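DUF2442 domain-containing protein (Rhodospirillum rubrum ATCC 11170, PDB 3K8R) is of unknown function but belongs to the DUF2442 family, a small antiparallel beta fold seen here as a two-chain assembly. Local coordinates at residues P53-G61 with F98-R107. Residues are numbered along the deposited sequence; the frame is centred on the assembly and turned at random.
Sequences PRLAQGLEG and FGTKAWMAKR
Q57 lays its side chain over one face of the W103 indole, and this pair forms the tightly packed part of the contact. Q57 CG sits 3.5 Å from the centroid of the W103 five-membered ring and 12° off the ring normal, which identifies a CH-pi contact over the face. With CG anti to the backbone N (chi1 -180°) and the chain extended beyond it, the Q57 side chain runs along the ring until its amide, inclined 30° to the indole, arrives near the start of helix 101-105. There OE1 of Q57 accepts from T100 N at 3.2 Å, the donor standing above the carbonyl plane. T100 is itself the N-cap, its OG1 taking the W103 N-H, so the glutamine binds just ahead of the capped turn. At the other end of the residue, Q57 N donates to F98 O at 3.0 Å, tying backbone to backbone.

E60 meets the indole at its edge: OE2 of E60 accepts from W103 NE1 at 2.7 Å, in the ring plane. The same oxygen receives R107 NH2 through its anti lone pair, in a longer salt bridge of 3.3 Å with carboxylate and guanidinium nearly coplanar. E60 OE1 accepts from N of G58, a residue of the type II turn A56-L59, which helps fix the carboxylate. R107 NE lies over the rim of the W103 face opposite Q57, yet R107 is solvent-exposed, and this side is looser. L55, also exposed, brings CB over one F98 face with 4.4 Å from L55 CB to F98 CD1.

The contact thus joins helix 101-105, the last helix modelled, to the loop between strand 48-51 and helix 64-67. Behind that loop, A56 and L59 pack on L88 of strand 86-89, L59 also touches L67 of helix 64-67, and F98 reaches C47 of the second subunit.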
ATOM      1  N   PRO A  53      -7.917   0.910  -9.361  1.00 33.31           N
ATOM      2  CA  PRO A  53      -7.314   0.892 -10.693  1.00 33.65           C
ATOM      3  C   PRO A  53      -7.843   1.923 -11.702  1.00 34.31           C
ATOM      4  O   PRO A  53      -7.102   2.288 -12.621  1.00 35.45           O
ATOM      5  CB  PRO A  53      -7.599  -0.528 -11.181  1.00 33.45           C
ATOM      6  CG  PRO A  53      -8.875  -0.879 -10.521  1.00 34.65           C
ATOM      7  CD  PRO A  53      -8.852  -0.214  -9.175  1.00 34.05           C
ATOM      8  N   ARG A  54      -9.081   2.399 -11.553  1.00 34.28           N
ATOM      9  CA  ARG A  54      -9.612   3.403 -12.499  1.00 33.64           C
ATOM     10  C   ARG A  54      -8.971   4.778 -12.351  1.00 32.27           C
ATOM     11  O   ARG A  54      -9.267   5.666 -13.137  1.00 33.44           O
ATOM     12  CB  ARG A  54     -11.139   3.494 -12.449  1.00 34.05           C
ATOM     13  CG  ARG A  54     -11.791   2.224 -12.952  1.00 36.25           C
ATOM     14  CD  ARG A  54     -13.293   2.313 -13.061  1.00 39.17           C
ATOM     15  NE  ARG A  54     -13.831   1.073 -13.625  1.00 39.06           N
ATOM     16  CZ  ARG A  54     -14.267   0.030 -12.926  1.00 39.31           C
ATOM     17  NH1 ARG A  54     -14.263   0.049 -11.604  1.00 40.68           N
ATOM     18  NH2 ARG A  54     -14.718  -1.046 -13.558  1.00 41.43           N
ATOM     19  N   LEU A  55      -8.111   4.952 -11.348  1.00 30.94           N
ATOM     20  CA  LEU A  55      -7.324   6.176 -11.196  1.00 30.83           C
ATOM     21  C   LEU A  55      -6.001   6.053 -11.968  1.00 30.51           C
ATOM     22  O   LEU A  55      -5.271   7.036 -12.095  1.00 29.48           O
ATOM     23  CB  LEU A  55      -7.010   6.469  -9.723  1.00 31.15           C
ATOM     24  CG  LEU A  55      -8.157   6.832  -8.769  1.00 31.22           C
ATOM     25  CD1 LEU A  55      -7.587   7.172  -7.392  1.00 28.60           C
ATOM     26  CD2 LEU A  55      -8.988   7.992  -9.302  1.00 25.18           C
ATOM     27  N   ALA A  56      -5.708   4.849 -12.477  1.00 30.39           N
ATOM     28  CA  ALA A  56      -4.456   4.559 -13.183  1.00 29.54           C
ATOM     29  C   ALA A  56      -4.587   4.775 -14.668  1.00 30.04           C
ATOM     30  O   ALA A  56      -5.618   4.472 -15.270  1.00 30.17           O
ATOM     31  CB  ALA A  56      -4.009   3.128 -12.925  1.00 29.05           C
ATOM     32  N   GLN A  57      -3.507   5.278 -15.259  1.00 30.58           N
ATOM     33  CA  GLN A  57      -3.470   5.561 -16.680  1.00 30.26           C
ATOM     34  C   GLN A  57      -3.585   4.297 -17.517  1.00 30.54           C
ATOM     35  O   GLN A  57      -2.746   3.378 -17.432  1.00 30.36           O
ATOM     36  CB  GLN A  57      -2.179   6.284 -17.049  1.00 30.92           C
ATOM     37  CG  GLN A  57      -2.098   6.602 -18.530  1.00 31.27           C
ATOM     38  CD  GLN A  57      -0.874   7.374 -18.891  1.00 30.10           C
ATOM     39  OE1 GLN A  57       0.148   7.313 -18.208  1.00 29.21           O
ATOM     40  NE2 GLN A  57      -0.960   8.104 -19.986  1.00 31.70           N
ATOM     41  N   GLY A  58      -4.621   4.279 -18.344  1.00 30.57           N
ATOM     42  CA  GLY A  58      -4.880   3.163 -19.241  1.00 30.54           C
ATOM     43  C   GLY A  58      -6.009   2.268 -18.786  1.00 30.86           C
ATOM     44  O   GLY A  58      -6.394   1.377 -19.532  1.00 31.95           O
ATOM     45  N   LEU A  59      -6.531   2.496 -17.571  1.00 30.12           N
ATOM     46  CA  LEU A  59      -7.624   1.685 -17.013  1.00 29.34           C
ATOM     47  C   LEU A  59      -8.875   2.510 -16.635  1.00 29.91           C
ATOM     48  O   LEU A  59      -9.839   1.970 -16.095  1.00 28.95           O
ATOM     49  CB  LEU A  59      -7.123   0.886 -15.793  1.00 28.40           C
ATOM     50  CG  LEU A  59      -5.983  -0.136 -15.982  1.00 28.11           C
ATOM     51  CD1 LEU A  59      -5.617  -0.797 -14.658  1.00 25.00           C
ATOM     52  CD2 LEU A  59      -6.319  -1.208 -17.024  1.00 27.02           C
ATOM     53  N   GLU A  60      -8.896   3.800 -16.961  1.00 30.56           N
ATOM     54  CA  GLU A  60     -10.032   4.658 -16.586  1.00 30.52           C
ATOM     55  C   GLU A  60     -11.391   4.127 -17.006  1.00 29.72           C
ATOM     56  O   GLU A  60     -12.366   4.342 -16.300  1.00 29.48           O
ATOM     57  CB  GLU A  60      -9.915   6.070 -17.172  1.00 31.41           C
ATOM     58  CG  GLU A  60      -8.695   6.886 -16.773  1.00 34.07           C
ATOM     59  CD  GLU A  60      -7.493   6.657 -17.675  1.00 39.79           C
ATOM     60  OE1 GLU A  60      -7.347   5.551 -18.251  1.00 43.24           O
ATOM     61  OE2 GLU A  60      -6.692   7.603 -17.811  1.00 42.50           O
ATOM     62  N   GLY A  61     -11.457   3.457 -18.156  1.00 29.19           N
ATOM     63  CA  GLY A  61     -12.722   2.964 -18.687  1.00 28.61           C
ATOM     64  C   GLY A  61     -12.905   1.462 -18.706  1.00 28.87           C
ATOM     65  O   GLY A  61     -13.888   0.976 -19.247  1.00 29.35           O
ATOM     66  N   PHE A  98       0.322   7.657 -10.611  1.00 32.36           N
ATOM     67  CA  PHE A  98      -0.637   6.895 -11.413  1.00 32.87           C
ATOM     68  C   PHE A  98      -0.478   7.038 -12.929  1.00 32.79           C
ATOM     69  O   PHE A  98      -1.213   6.416 -13.696  1.00 32.34           O
ATOM     70  CB  PHE A  98      -2.066   7.288 -11.039  1.00 33.62           C
ATOM     71  CG  PHE A  98      -2.481   6.860  -9.661  1.00 36.26           C
ATOM     72  CD1 PHE A  98      -2.723   5.513  -9.383  1.00 36.70           C
ATOM     73  CD2 PHE A  98      -2.686   7.805  -8.655  1.00 37.62           C
ATOM     74  CE1 PHE A  98      -3.123   5.113  -8.125  1.00 36.67           C
ATOM     75  CE2 PHE A  98      -3.096   7.415  -7.384  1.00 39.21           C
ATOM     76  CZ  PHE A  98      -3.314   6.069  -7.118  1.00 38.68           C
ATOM     77  N   GLY A  99       0.449   7.865 -13.379  1.00 33.77           N
ATOM     78  CA  GLY A  99       0.639   8.018 -14.812  1.00 33.89           C
ATOM     79  C   GLY A  99       1.673   9.056 -15.145  1.00 33.95           C
ATOM     80  O   GLY A  99       2.289   9.621 -14.246  1.00 34.71           O
ATOM     81  N   THR A 100       1.851   9.296 -16.444  1.00 33.64           N
ATOM     82  CA  THR A 100       2.789  10.290 -16.936  1.00 32.77           C
ATOM     83  C   THR A 100       2.279  11.661 -16.524  1.00 33.08           C
ATOM     84  O   THR A 100       1.078  11.862 -16.387  1.00 33.50           O
ATOM     85  CB  THR A 100       2.945  10.218 -18.476  1.00 32.75           C
ATOM     86  OG1 THR A 100       1.691  10.484 -19.113  1.00 30.70           O
ATOM     87  CG2 THR A 100       3.434   8.846 -18.909  1.00 31.35           C
ATOM     88  N   LYS A 101       3.187  12.598 -16.287  1.00 33.69           N
ATOM     89  CA  LYS A 101       2.777  13.942 -15.924  1.00 33.76           C
ATOM     90  C   LYS A 101       1.984  14.572 -17.063  1.00 34.60           C
ATOM     91  O   LYS A 101       1.082  15.372 -16.822  1.00 34.80           O
ATOM     92  CB  LYS A 101       3.974  14.796 -15.530  1.00 33.52           C
ATOM     93  CG  LYS A 101       4.583  14.341 -14.230  1.00 33.27           C
ATOM     94  CD  LYS A 101       5.456  15.388 -13.598  1.00 32.72           C
ATOM     95  CE  LYS A 101       5.858  14.975 -12.192  1.00 32.41           C
ATOM     96  NZ  LYS A 101       6.682  16.019 -11.510  1.00 33.18           N
ATOM     97  N   ALA A 102       2.310  14.190 -18.295  1.00 35.02           N
ATOM     98  CA  ALA A 102       1.587  14.664 -19.464  1.00 35.91           C
ATOM     99  C   ALA A 102       0.119  14.264 -19.370  1.00 36.77           C
ATOM    100  O   ALA A 102      -0.769  15.053 -19.688  1.00 37.62           O
ATOM    101  CB  ALA A 102       2.200  14.094 -20.726  1.00 35.05           C
ATOM    102  N   TRP A 103      -0.119  13.035 -18.926  1.00 37.03           N
ATOM    103  CA  TRP A 103      -1.467  12.484 -18.776  1.00 37.74           C
ATOM    104  C   TRP A 103      -2.225  13.155 -17.632  1.00 38.50           C
ATOM    105  O   TRP A 103      -3.372  13.576 -17.802  1.00 38.44           O
ATOM    106  CB  TRP A 103      -1.362  10.970 -18.579  1.00 37.54           C
ATOM    107  CG  TRP A 103      -2.571  10.265 -18.053  1.00 40.23           C
ATOM    108  CD1 TRP A 103      -3.592   9.713 -18.780  1.00 40.15           C
ATOM    109  CD2 TRP A 103      -2.853   9.972 -16.673  1.00 41.25           C
ATOM    110  NE1 TRP A 103      -4.502   9.121 -17.932  1.00 40.58           N
ATOM    111  CE2 TRP A 103      -4.072   9.265 -16.635  1.00 40.39           C
ATOM    112  CE3 TRP A 103      -2.196  10.255 -15.463  1.00 41.14           C
ATOM    113  CZ2 TRP A 103      -4.649   8.835 -15.429  1.00 38.62           C
ATOM    114  CZ3 TRP A 103      -2.768   9.835 -14.265  1.00 36.16           C
ATOM    115  CH2 TRP A 103      -3.981   9.132 -14.261  1.00 39.39           C
HETATM  116  N   MSE A 104      -1.581  13.272 -16.474  1.00 39.09           N
HETATM  117  CA  MSE A 104      -2.195  13.938 -15.336  1.00 39.98           C
HETATM  118  C   MSE A 104      -2.605  15.351 -15.709  1.00 39.86           C
HETATM  119  O   MSE A 104      -3.699  15.791 -15.369  1.00 40.70           O
HETATM  120  CB  MSE A 104      -1.247  13.951 -14.149  1.00 40.86           C
HETATM  121  CG  MSE A 104      -1.124  12.594 -13.484  1.00 44.12           C
HETATM  122 SE   MSE A 104       0.291  12.531 -12.164  0.75 55.48          SE
HETATM  123  CE  MSE A 104      -0.303  10.938 -11.118  1.00 45.99           C
ATOM    124  N   ALA A 105      -1.732  16.047 -16.426  1.00 39.92           N
ATOM    125  CA  ALA A 105      -2.022  17.400 -16.893  1.00 39.81           C
ATOM    126  C   ALA A 105      -3.225  17.447 -17.852  1.00 40.32           C
ATOM    127  O   ALA A 105      -3.950  18.443 -17.872  1.00 39.76           O
ATOM    128  CB  ALA A 105      -0.796  18.003 -17.551  1.00 38.89           C
ATOM    129  N   LYS A 106      -3.442  16.385 -18.638  1.00 41.20           N
ATOM    130  CA  LYS A 106      -4.581  16.323 -19.569  1.00 41.82           C
ATOM    131  C   LYS A 106      -5.841  15.895 -18.814  1.00 43.83           C
ATOM    132  O   LYS A 106      -6.494  14.921 -19.178  1.00 44.08           O
ATOM    133  CB  LYS A 106      -4.297  15.372 -20.740  1.00 39.94           C
ATOM    134  N   ARG A 107      -6.160  16.638 -17.751  1.00 46.11           N
ATOM    135  CA  ARG A 107      -7.333  16.406 -16.898  1.00 47.39           C
ATOM    136  C   ARG A 107      -7.883  17.735 -16.346  1.00 49.06           C
ATOM    137  O   ARG A 107      -8.146  17.854 -15.144  1.00 50.11           O
ATOM    138  CB  ARG A 107      -6.971  15.469 -15.751  1.00 46.77           C
ATOM    139  CG  ARG A 107      -6.709  14.070 -16.215  1.00 49.26           C
ATOM    140  CD  ARG A 107      -6.293  13.144 -15.097  1.00 53.17           C
ATOM    141  NE  ARG A 107      -6.531  11.755 -15.502  1.00 58.77           N
ATOM    142  CZ  ARG A 107      -7.530  10.977 -15.067  1.00 66.24           C
ATOM    143  NH1 ARG A 107      -8.399  11.396 -14.149  1.00 68.61           N
ATOM    144  NH2 ARG A 107      -7.646   9.740 -15.531  1.00 68.44           N
TER